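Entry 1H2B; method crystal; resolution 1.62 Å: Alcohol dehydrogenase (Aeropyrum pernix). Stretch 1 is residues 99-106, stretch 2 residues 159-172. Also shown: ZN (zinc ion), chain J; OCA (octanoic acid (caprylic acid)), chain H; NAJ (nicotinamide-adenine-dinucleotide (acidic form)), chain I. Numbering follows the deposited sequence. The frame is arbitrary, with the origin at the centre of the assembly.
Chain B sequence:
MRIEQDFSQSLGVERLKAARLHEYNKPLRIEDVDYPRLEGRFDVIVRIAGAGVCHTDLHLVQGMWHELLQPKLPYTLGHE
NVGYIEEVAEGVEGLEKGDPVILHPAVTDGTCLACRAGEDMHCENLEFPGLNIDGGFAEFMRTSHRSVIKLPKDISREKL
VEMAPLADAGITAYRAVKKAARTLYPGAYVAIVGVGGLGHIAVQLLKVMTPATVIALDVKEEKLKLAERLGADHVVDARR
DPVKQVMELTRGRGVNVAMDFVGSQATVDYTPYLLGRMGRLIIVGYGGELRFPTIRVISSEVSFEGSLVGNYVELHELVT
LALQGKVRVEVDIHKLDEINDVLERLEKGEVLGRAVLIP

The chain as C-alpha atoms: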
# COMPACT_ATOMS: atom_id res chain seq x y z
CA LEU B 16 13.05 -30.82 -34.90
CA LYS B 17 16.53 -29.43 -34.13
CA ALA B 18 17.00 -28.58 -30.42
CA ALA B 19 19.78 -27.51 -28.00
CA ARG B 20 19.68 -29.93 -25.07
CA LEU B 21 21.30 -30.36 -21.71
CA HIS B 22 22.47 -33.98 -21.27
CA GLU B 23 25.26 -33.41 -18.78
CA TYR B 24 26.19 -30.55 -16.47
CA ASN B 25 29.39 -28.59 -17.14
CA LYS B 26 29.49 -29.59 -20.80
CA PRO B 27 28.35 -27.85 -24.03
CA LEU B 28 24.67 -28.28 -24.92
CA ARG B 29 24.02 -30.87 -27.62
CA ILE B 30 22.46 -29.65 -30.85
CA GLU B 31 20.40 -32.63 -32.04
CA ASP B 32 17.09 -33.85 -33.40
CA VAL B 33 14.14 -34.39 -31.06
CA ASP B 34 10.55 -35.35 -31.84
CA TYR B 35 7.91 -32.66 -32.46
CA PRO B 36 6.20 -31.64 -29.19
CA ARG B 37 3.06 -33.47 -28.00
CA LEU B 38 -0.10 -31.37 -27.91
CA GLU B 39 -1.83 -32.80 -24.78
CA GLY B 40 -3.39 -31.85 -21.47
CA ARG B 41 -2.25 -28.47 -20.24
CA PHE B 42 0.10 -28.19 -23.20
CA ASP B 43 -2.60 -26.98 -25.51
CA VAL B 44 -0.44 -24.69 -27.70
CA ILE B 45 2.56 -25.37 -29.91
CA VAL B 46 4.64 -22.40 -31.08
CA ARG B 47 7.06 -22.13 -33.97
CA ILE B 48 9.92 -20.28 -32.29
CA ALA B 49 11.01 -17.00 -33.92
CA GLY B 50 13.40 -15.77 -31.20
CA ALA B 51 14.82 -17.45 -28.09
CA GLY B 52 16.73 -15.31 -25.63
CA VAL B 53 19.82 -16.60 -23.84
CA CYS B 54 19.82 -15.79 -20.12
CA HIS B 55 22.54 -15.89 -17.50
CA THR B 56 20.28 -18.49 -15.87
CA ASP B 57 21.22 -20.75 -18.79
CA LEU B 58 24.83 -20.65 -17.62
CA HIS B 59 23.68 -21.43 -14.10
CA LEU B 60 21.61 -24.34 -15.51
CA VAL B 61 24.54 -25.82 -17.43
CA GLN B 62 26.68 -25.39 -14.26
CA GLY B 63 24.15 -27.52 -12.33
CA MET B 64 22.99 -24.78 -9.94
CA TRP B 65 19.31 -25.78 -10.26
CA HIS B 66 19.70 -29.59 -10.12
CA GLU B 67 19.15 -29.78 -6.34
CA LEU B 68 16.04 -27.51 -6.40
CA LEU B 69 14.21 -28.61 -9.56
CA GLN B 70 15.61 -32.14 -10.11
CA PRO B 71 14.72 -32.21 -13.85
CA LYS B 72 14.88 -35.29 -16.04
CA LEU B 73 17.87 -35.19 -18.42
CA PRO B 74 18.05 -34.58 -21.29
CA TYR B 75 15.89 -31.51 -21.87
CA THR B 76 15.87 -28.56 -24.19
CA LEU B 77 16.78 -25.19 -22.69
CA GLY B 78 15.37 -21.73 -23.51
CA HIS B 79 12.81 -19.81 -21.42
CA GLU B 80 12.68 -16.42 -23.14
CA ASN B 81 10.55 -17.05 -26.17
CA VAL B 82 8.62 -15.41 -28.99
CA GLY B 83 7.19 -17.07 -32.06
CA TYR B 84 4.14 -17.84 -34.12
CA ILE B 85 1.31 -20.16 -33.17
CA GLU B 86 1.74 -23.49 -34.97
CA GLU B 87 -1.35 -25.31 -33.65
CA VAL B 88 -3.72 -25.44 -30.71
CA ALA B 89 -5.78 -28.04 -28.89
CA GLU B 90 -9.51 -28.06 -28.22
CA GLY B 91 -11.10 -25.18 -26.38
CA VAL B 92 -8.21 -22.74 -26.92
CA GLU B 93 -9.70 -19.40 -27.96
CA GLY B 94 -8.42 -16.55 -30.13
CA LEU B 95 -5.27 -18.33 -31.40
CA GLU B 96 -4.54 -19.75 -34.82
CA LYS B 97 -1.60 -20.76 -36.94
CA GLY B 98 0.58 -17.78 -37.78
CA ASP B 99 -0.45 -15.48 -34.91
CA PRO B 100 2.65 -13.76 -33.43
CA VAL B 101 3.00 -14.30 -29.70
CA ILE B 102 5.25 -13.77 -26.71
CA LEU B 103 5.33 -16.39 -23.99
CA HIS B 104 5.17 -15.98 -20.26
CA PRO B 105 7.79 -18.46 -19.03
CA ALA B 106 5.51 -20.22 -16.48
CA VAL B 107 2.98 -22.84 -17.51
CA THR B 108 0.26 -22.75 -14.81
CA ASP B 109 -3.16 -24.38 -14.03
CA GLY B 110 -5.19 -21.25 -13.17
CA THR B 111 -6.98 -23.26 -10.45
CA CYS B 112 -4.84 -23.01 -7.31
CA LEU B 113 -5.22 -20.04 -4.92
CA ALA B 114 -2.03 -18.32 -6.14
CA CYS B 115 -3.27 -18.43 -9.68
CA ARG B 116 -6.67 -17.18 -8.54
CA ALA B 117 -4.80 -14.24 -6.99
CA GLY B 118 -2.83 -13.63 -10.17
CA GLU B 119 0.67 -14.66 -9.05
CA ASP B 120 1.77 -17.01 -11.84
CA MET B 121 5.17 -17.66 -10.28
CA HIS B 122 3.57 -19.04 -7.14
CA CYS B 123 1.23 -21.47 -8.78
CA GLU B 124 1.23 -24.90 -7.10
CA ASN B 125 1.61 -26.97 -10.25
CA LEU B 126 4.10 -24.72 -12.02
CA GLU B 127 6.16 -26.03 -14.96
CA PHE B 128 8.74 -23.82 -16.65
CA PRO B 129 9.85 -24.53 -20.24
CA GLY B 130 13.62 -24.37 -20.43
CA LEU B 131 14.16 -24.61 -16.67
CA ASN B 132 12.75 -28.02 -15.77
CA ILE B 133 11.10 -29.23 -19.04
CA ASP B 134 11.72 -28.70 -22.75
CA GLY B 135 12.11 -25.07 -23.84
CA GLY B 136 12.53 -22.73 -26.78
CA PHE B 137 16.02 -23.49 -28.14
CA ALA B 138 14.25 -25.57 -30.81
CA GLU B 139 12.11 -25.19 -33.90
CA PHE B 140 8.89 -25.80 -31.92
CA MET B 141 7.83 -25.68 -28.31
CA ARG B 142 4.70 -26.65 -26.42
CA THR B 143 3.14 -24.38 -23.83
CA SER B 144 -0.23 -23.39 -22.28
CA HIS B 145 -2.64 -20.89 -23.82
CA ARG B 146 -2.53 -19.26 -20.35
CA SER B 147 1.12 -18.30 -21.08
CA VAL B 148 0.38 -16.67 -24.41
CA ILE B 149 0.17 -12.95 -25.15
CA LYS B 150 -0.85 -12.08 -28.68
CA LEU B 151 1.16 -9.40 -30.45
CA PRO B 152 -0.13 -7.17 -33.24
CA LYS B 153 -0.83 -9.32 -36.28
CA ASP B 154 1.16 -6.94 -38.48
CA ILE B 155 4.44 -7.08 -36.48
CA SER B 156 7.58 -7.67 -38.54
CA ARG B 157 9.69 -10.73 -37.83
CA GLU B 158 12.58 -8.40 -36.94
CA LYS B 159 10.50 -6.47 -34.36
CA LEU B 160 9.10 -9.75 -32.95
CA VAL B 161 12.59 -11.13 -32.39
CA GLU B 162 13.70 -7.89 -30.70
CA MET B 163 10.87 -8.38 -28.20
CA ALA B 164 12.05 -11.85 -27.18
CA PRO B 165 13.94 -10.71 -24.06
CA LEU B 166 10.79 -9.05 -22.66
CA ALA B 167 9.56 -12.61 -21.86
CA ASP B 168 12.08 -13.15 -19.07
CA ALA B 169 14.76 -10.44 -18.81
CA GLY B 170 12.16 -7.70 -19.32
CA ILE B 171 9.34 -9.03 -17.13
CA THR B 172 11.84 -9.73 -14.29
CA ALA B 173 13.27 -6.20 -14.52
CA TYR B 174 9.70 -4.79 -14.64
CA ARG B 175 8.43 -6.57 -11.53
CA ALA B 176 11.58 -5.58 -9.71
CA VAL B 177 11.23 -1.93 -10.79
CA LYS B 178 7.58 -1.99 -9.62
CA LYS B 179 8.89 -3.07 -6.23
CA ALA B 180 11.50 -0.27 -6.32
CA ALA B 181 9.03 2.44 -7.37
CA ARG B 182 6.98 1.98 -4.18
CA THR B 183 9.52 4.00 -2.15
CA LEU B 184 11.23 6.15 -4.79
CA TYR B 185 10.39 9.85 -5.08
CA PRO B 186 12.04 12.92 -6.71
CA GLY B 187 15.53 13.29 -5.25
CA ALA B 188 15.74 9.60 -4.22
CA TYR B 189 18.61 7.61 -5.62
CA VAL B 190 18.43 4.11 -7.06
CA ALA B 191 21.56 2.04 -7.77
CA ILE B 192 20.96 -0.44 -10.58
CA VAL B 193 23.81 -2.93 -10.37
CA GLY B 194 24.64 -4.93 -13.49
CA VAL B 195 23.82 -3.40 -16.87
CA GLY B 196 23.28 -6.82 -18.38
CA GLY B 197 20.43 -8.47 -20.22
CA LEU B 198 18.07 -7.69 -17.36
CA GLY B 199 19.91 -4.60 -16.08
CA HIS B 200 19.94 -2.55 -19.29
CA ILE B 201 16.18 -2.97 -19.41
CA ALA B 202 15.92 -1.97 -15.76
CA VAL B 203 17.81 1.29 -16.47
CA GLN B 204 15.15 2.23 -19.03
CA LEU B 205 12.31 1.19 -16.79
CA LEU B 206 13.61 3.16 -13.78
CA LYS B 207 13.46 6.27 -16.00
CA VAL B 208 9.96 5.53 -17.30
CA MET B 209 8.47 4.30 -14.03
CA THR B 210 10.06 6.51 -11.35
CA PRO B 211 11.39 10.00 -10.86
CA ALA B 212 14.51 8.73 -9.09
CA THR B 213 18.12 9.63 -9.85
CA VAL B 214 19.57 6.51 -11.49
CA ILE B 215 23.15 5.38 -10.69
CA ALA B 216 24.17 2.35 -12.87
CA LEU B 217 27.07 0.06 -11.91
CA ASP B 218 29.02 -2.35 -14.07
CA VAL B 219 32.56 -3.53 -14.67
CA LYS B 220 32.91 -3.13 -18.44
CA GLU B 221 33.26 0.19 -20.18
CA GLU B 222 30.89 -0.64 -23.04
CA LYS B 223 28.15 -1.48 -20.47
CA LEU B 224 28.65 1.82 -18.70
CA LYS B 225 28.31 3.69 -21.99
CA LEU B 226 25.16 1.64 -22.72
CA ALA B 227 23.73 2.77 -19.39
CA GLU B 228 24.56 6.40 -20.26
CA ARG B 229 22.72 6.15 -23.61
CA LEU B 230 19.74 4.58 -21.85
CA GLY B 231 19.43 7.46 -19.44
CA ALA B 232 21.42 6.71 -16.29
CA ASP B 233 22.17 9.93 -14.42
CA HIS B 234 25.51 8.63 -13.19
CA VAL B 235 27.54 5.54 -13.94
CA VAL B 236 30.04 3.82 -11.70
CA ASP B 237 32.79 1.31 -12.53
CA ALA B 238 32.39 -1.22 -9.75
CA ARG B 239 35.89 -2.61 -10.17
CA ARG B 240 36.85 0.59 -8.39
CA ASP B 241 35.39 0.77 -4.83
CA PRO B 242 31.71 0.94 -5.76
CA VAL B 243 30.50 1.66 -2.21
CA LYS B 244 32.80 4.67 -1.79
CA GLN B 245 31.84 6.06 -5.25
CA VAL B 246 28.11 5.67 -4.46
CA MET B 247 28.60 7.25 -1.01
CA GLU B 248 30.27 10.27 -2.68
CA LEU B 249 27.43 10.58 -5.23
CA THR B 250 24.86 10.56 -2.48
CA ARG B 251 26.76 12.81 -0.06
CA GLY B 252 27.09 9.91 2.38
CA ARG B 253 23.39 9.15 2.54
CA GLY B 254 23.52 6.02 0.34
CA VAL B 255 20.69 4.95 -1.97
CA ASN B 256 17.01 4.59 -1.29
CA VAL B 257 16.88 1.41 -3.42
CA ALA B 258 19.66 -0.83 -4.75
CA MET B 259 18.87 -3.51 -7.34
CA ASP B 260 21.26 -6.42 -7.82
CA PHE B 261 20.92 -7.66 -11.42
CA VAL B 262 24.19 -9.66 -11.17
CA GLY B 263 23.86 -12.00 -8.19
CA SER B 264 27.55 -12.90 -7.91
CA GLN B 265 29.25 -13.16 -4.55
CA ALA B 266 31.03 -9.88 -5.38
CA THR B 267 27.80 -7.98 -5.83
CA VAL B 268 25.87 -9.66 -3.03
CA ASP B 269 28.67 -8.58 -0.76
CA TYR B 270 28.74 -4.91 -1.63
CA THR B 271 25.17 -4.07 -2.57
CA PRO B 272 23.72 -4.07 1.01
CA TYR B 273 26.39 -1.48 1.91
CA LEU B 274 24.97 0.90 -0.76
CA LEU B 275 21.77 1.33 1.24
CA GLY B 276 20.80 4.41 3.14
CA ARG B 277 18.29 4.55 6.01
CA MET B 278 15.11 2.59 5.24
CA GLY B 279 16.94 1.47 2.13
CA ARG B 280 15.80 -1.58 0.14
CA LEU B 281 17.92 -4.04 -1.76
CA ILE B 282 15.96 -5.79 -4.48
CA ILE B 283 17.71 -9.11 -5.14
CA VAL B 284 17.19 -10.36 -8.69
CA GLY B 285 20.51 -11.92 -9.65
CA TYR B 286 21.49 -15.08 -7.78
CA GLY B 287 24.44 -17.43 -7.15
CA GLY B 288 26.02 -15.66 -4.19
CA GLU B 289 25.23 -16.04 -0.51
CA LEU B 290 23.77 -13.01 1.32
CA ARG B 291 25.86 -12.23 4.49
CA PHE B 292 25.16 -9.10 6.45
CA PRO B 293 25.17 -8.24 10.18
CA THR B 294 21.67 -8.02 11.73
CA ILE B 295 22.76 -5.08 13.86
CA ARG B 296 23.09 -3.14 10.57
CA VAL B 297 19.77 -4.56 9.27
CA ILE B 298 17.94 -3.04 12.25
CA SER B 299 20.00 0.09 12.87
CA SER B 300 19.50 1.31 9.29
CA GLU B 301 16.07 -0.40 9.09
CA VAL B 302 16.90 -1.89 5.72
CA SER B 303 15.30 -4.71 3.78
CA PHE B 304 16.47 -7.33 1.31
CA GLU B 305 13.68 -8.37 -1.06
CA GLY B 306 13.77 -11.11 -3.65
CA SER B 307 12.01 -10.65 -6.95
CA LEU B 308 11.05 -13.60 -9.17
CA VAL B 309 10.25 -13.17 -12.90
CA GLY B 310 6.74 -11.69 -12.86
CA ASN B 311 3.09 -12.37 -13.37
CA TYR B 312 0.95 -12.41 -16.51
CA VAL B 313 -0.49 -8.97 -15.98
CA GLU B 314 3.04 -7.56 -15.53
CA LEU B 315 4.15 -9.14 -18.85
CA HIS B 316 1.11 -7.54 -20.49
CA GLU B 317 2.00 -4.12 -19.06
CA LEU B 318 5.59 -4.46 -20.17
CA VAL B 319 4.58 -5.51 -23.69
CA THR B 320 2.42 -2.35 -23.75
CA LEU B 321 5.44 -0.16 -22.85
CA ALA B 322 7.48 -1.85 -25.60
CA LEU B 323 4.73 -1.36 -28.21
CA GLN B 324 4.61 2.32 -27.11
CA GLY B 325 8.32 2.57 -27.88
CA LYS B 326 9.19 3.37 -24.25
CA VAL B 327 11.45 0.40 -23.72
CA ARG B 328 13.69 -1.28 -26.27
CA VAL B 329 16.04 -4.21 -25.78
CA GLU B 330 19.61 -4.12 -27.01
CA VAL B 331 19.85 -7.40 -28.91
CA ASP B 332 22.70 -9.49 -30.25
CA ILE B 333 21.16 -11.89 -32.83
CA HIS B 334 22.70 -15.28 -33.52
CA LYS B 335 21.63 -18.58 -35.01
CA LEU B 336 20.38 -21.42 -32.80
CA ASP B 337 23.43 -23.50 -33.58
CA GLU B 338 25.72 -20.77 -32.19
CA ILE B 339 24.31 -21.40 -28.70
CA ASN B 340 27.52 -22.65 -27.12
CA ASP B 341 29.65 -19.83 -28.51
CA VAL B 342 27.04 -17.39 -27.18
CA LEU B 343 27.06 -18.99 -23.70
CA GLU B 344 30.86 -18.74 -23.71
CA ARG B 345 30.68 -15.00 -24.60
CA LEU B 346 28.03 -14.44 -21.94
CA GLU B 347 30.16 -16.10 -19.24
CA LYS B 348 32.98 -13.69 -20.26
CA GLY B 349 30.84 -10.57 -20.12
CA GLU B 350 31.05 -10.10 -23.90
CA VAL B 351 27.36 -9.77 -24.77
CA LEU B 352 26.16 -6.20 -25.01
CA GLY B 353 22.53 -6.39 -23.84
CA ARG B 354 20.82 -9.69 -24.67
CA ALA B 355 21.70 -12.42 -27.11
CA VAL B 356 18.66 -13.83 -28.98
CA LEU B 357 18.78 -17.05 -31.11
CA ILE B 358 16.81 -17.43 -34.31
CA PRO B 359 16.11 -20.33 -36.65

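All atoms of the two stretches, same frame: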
# COMPACT_ATOMS: atom_id res chain seq x y z
N ASP B 99 -0.29 -16.65 -35.77
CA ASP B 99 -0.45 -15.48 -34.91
C ASP B 99 0.88 -15.24 -34.17
O ASP B 99 1.39 -16.17 -33.54
CB ASP B 99 -1.52 -15.71 -33.85
CG ASP B 99 -2.94 -15.65 -34.39
OD1 ASP B 99 -3.10 -15.11 -35.51
OD2 ASP B 99 -3.91 -16.10 -33.70
N PRO B 100 1.43 -14.03 -34.19
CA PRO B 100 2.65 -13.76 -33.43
C PRO B 100 2.34 -13.65 -31.94
O PRO B 100 1.33 -13.06 -31.54
CB PRO B 100 3.14 -12.41 -33.97
CG PRO B 100 1.79 -11.73 -34.42
CD PRO B 100 1.00 -12.87 -35.02
N VAL B 101 3.25 -14.21 -31.14
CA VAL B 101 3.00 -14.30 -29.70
C VAL B 101 4.31 -14.16 -28.93
O VAL B 101 5.43 -14.42 -29.44
CB VAL B 101 2.36 -15.65 -29.28
CG1 VAL B 101 0.95 -15.81 -29.91
CG2 VAL B 101 3.26 -16.87 -29.64
N ILE B 102 4.16 -13.73 -27.67
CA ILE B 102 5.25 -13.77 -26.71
C ILE B 102 4.77 -14.65 -25.57
O ILE B 102 3.60 -14.67 -25.22
CB ILE B 102 5.67 -12.34 -26.23
CG1 ILE B 102 6.85 -12.42 -25.21
CG2 ILE B 102 4.47 -11.57 -25.57
CD1 ILE B 102 7.50 -11.02 -25.04
N LEU B 103 5.70 -15.41 -25.01
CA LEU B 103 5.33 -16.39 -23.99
C LEU B 103 5.77 -16.05 -22.61
O LEU B 103 6.97 -15.85 -22.34
CB LEU B 103 5.87 -17.80 -24.33
CG LEU B 103 5.49 -18.29 -25.73
CD1 LEU B 103 6.09 -19.71 -26.00
CD2 LEU B 103 3.99 -18.37 -25.86
N HIS B 104 4.81 -16.01 -21.67
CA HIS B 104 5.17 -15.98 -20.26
C HIS B 104 5.89 -17.29 -19.91
O HIS B 104 5.50 -18.35 -20.38
CB HIS B 104 3.92 -15.87 -19.41
CG HIS B 104 4.22 -15.60 -17.97
ND1 HIS B 104 4.62 -16.59 -17.10
CD2 HIS B 104 4.29 -14.43 -17.28
CE1 HIS B 104 4.91 -16.05 -15.92
NE2 HIS B 104 4.70 -14.74 -16.01
N PRO B 105 7.00 -17.22 -19.18
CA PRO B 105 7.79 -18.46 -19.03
C PRO B 105 7.17 -19.53 -18.16
O PRO B 105 7.68 -20.64 -18.19
CB PRO B 105 9.14 -17.97 -18.48
CG PRO B 105 8.93 -16.55 -18.04
CD PRO B 105 7.67 -16.04 -18.59
N ALA B 106 6.15 -19.23 -17.36
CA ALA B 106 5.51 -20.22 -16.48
C ALA B 106 4.31 -20.84 -17.18
O ALA B 106 3.56 -20.15 -17.88
CB ALA B 106 5.01 -19.54 -15.21
N LYS B 159 10.99 -7.11 -35.58
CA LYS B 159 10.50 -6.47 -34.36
C LYS B 159 10.10 -7.55 -33.35
O LYS B 159 10.30 -7.36 -32.14
CB LYS B 159 9.32 -5.54 -34.63
CG LYS B 159 9.73 -4.16 -35.17
CD LYS B 159 8.73 -3.53 -36.18
CE LYS B 159 7.25 -3.70 -35.81
NZ LYS B 159 6.43 -4.08 -37.01
N LEU B 160 9.50 -8.63 -33.85
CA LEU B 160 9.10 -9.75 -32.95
C LEU B 160 10.31 -10.30 -32.21
O LEU B 160 10.30 -10.51 -30.98
CB LEU B 160 8.38 -10.88 -33.74
CG LEU B 160 7.98 -12.12 -32.95
CD1 LEU B 160 6.92 -11.74 -31.93
CD2 LEU B 160 7.40 -13.14 -33.88
N VAL B 161 11.38 -10.55 -32.96
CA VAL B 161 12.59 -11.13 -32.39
C VAL B 161 13.22 -10.20 -31.34
O VAL B 161 13.69 -10.65 -30.28
CB VAL B 161 13.61 -11.41 -33.53
CG1 VAL B 161 15.01 -11.75 -32.98
CG2 VAL B 161 13.08 -12.55 -34.41
N GLU B 162 13.20 -8.89 -31.62
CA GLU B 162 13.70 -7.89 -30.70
C GLU B 162 12.91 -7.83 -29.39
O GLU B 162 13.43 -7.36 -28.40
CB GLU B 162 13.72 -6.52 -31.40
CG GLU B 162 14.95 -6.33 -32.28
CD GLU B 162 15.09 -4.90 -32.81
OE1 GLU B 162 14.53 -3.95 -32.18
OE2 GLU B 162 15.77 -4.75 -33.85
N MET B 163 11.69 -8.32 -29.41
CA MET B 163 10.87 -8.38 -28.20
C MET B 163 11.14 -9.63 -27.37
O MET B 163 10.60 -9.73 -26.27
CB MET B 163 9.39 -8.35 -28.59
CG MET B 163 8.99 -6.95 -29.16
SD MET B 163 7.19 -6.86 -29.50
CE MET B 163 6.51 -6.56 -27.84
N ALA B 164 11.90 -10.59 -27.88
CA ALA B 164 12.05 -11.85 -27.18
C ALA B 164 12.47 -11.66 -25.71
O ALA B 164 11.88 -12.29 -24.81
CB ALA B 164 13.06 -12.81 -27.86
N PRO B 165 13.48 -10.82 -25.45
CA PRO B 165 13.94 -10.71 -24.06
C PRO B 165 12.90 -10.15 -23.11
O PRO B 165 13.12 -10.36 -21.90
CB PRO B 165 15.16 -9.78 -24.17
CG PRO B 165 15.68 -10.14 -25.54
CD PRO B 165 14.39 -10.07 -26.36
N LEU B 166 11.83 -9.54 -23.59
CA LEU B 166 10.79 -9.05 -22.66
C LEU B 166 10.17 -10.22 -21.88
O LEU B 166 9.65 -10.03 -20.76
CB LEU B 166 9.66 -8.27 -23.42
CG LEU B 166 10.22 -7.09 -24.22
CD1 LEU B 166 9.02 -6.53 -24.96
CD2 LEU B 166 10.80 -5.99 -23.29
N ALA B 167 10.22 -11.44 -22.45
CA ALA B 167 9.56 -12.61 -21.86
C ALA B 167 10.20 -13.12 -20.58
O ALA B 167 9.56 -13.82 -19.81
CB ALA B 167 9.53 -13.76 -22.88
N ASP B 168 11.45 -12.71 -20.31
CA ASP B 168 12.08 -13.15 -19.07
C ASP B 168 12.95 -12.02 -18.50
O ASP B 168 12.71 -11.52 -17.40
CB ASP B 168 12.93 -14.38 -19.33
CG ASP B 168 13.50 -14.95 -18.09
OD1 ASP B 168 14.76 -14.96 -18.01
OD2 ASP B 168 12.79 -15.40 -17.16
N ALA B 169 13.96 -11.59 -19.25
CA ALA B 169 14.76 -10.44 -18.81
C ALA B 169 13.88 -9.22 -18.54
O ALA B 169 14.00 -8.59 -17.46
CB ALA B 169 15.82 -10.06 -19.84
N GLY B 170 12.98 -8.90 -19.48
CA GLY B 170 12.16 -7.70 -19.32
C GLY B 170 11.17 -7.81 -18.18
O GLY B 170 11.10 -6.89 -17.36
N ILE B 171 10.40 -8.90 -18.15
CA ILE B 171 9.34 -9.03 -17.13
C ILE B 171 10.00 -9.03 -15.72
O ILE B 171 9.46 -8.42 -14.80
CB ILE B 171 8.45 -10.25 -17.40
CG1 ILE B 171 7.29 -10.29 -16.40
CG2 ILE B 171 9.27 -11.58 -17.36
CD1 ILE B 171 6.44 -11.56 -16.46
N THR B 172 11.16 -9.68 -15.60
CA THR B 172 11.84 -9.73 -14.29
C THR B 172 12.28 -8.32 -13.89
O THR B 172 12.07 -7.88 -12.73
CB THR B 172 13.05 -10.67 -14.35
OG1 THR B 172 12.61 -11.96 -14.75
CG2 THR B 172 13.68 -10.79 -12.95
ZN ZN J . 16.20 -16.26 -17.34
C1 OCA H . 14.92 -17.18 -14.87
C2 OCA H . 15.03 -17.80 -13.47
C3 OCA H . 13.66 -18.31 -12.99
C4 OCA H . 13.72 -19.26 -11.81
C5 OCA H . 12.32 -19.83 -11.56
C6 OCA H . 12.26 -20.62 -10.25
C7 OCA H . 10.87 -21.11 -9.89
C8 OCA H . 10.93 -21.88 -8.58
O1 OCA H . 15.97 -16.87 -15.51
O2 OCA H . 13.80 -16.95 -15.37
PA NAJ I . 24.15 -10.86 -17.74
O1A NAJ I . 25.33 -11.79 -17.78
O2A NAJ I . 23.55 -10.35 -19.06
O5B NAJ I . 24.48 -9.50 -16.97
C5B NAJ I . 25.29 -9.46 -15.79
C4B NAJ I . 25.88 -8.06 -15.79
O4B NAJ I . 26.54 -7.89 -14.52
C3B NAJ I . 26.89 -7.81 -16.91
O3B NAJ I . 26.62 -6.58 -17.60
C2B NAJ I . 28.17 -7.79 -16.10
O2B NAJ I . 29.24 -7.06 -16.71
C1B NAJ I . 27.75 -7.18 -14.75
N9A NAJ I . 28.65 -7.44 -13.64
C8A NAJ I . 29.45 -8.56 -13.36
N7A NAJ I . 30.10 -8.37 -12.18
C5A NAJ I . 29.73 -7.15 -11.70
C6A NAJ I . 30.05 -6.43 -10.57
N6A NAJ I . 30.93 -6.87 -9.66
N1A NAJ I . 29.43 -5.23 -10.36
C2A NAJ I . 28.54 -4.68 -11.27
N3A NAJ I . 28.25 -5.38 -12.39
C4A NAJ I . 28.84 -6.59 -12.60
O3 NAJ I . 23.05 -11.59 -16.85
PN NAJ I . 21.44 -11.53 -16.96
O1N NAJ I . 20.97 -12.55 -17.90
O2N NAJ I . 21.01 -10.13 -17.12
O5D NAJ I . 21.06 -12.11 -15.52
C5D NAJ I . 21.38 -11.32 -14.38
C4D NAJ I . 21.20 -12.15 -13.12
O4D NAJ I . 19.79 -12.33 -12.90
C3D NAJ I . 21.77 -13.57 -13.23
O3D NAJ I . 22.13 -14.01 -11.90
C2D NAJ I . 20.56 -14.38 -13.71
O2D NAJ I . 20.62 -15.76 -13.46
C1D NAJ I . 19.48 -13.70 -12.86
N1N NAJ I . 18.08 -13.88 -13.23
C2N NAJ I . 17.17 -13.77 -12.22
C3N NAJ I . 15.82 -13.86 -12.49
C7N NAJ I . 14.83 -13.80 -11.37
O7N NAJ I . 13.55 -13.99 -11.72
N7N NAJ I . 15.12 -13.50 -10.10
C4N NAJ I . 15.32 -14.06 -13.82
C5N NAJ I . 16.31 -13.99 -14.84
C6N NAJ I . 17.66 -13.94 -14.54

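Strand 100-103 and the residues after it pack against stretch 159-172, two helical segments joined by a turn, through van der Waals contacts alone; no hydrogen bond crosses between them, and about 400 Å² is buried, both sides summed. I102 contributes most. Its CA-to-CB bond points toward the second stretch, and an extended t,t side chain carries CD1 to 3.6 Å from M163 O and 3.9 Å from L166 CB, at the turn that links the two helical segments. M163 O, which I102 CD1 touches, also accepts a hydrogen bond from L166 N within that turn.

A167 is the counterpart on the helix. I102 CG1 lies 3.8 Å from A167 CB. The A167 side chain ends at this CB, which lies 3.3 Å from L103 O, and here the two backbones run close, with the H104 and A167 CA atoms 5.8 Å apart. P105 CD then comes within 3.2 Å of A167 O, a carbonyl left without a polar partner within the wider pi-type turn.

L160 extends the contact toward the start of the strand, with CD2 4.3 Å from P100 CB and CD1 4.0 Å from V101 O. Towards the other end, I171 CD1 approaches H104 NE2 obliquely at 3.7 Å, while H104 ND1 accepts a hydrogen bond from A106 N (3.1 Å). Nearby, D168 OD1 binds the zinc at 2.0 Å.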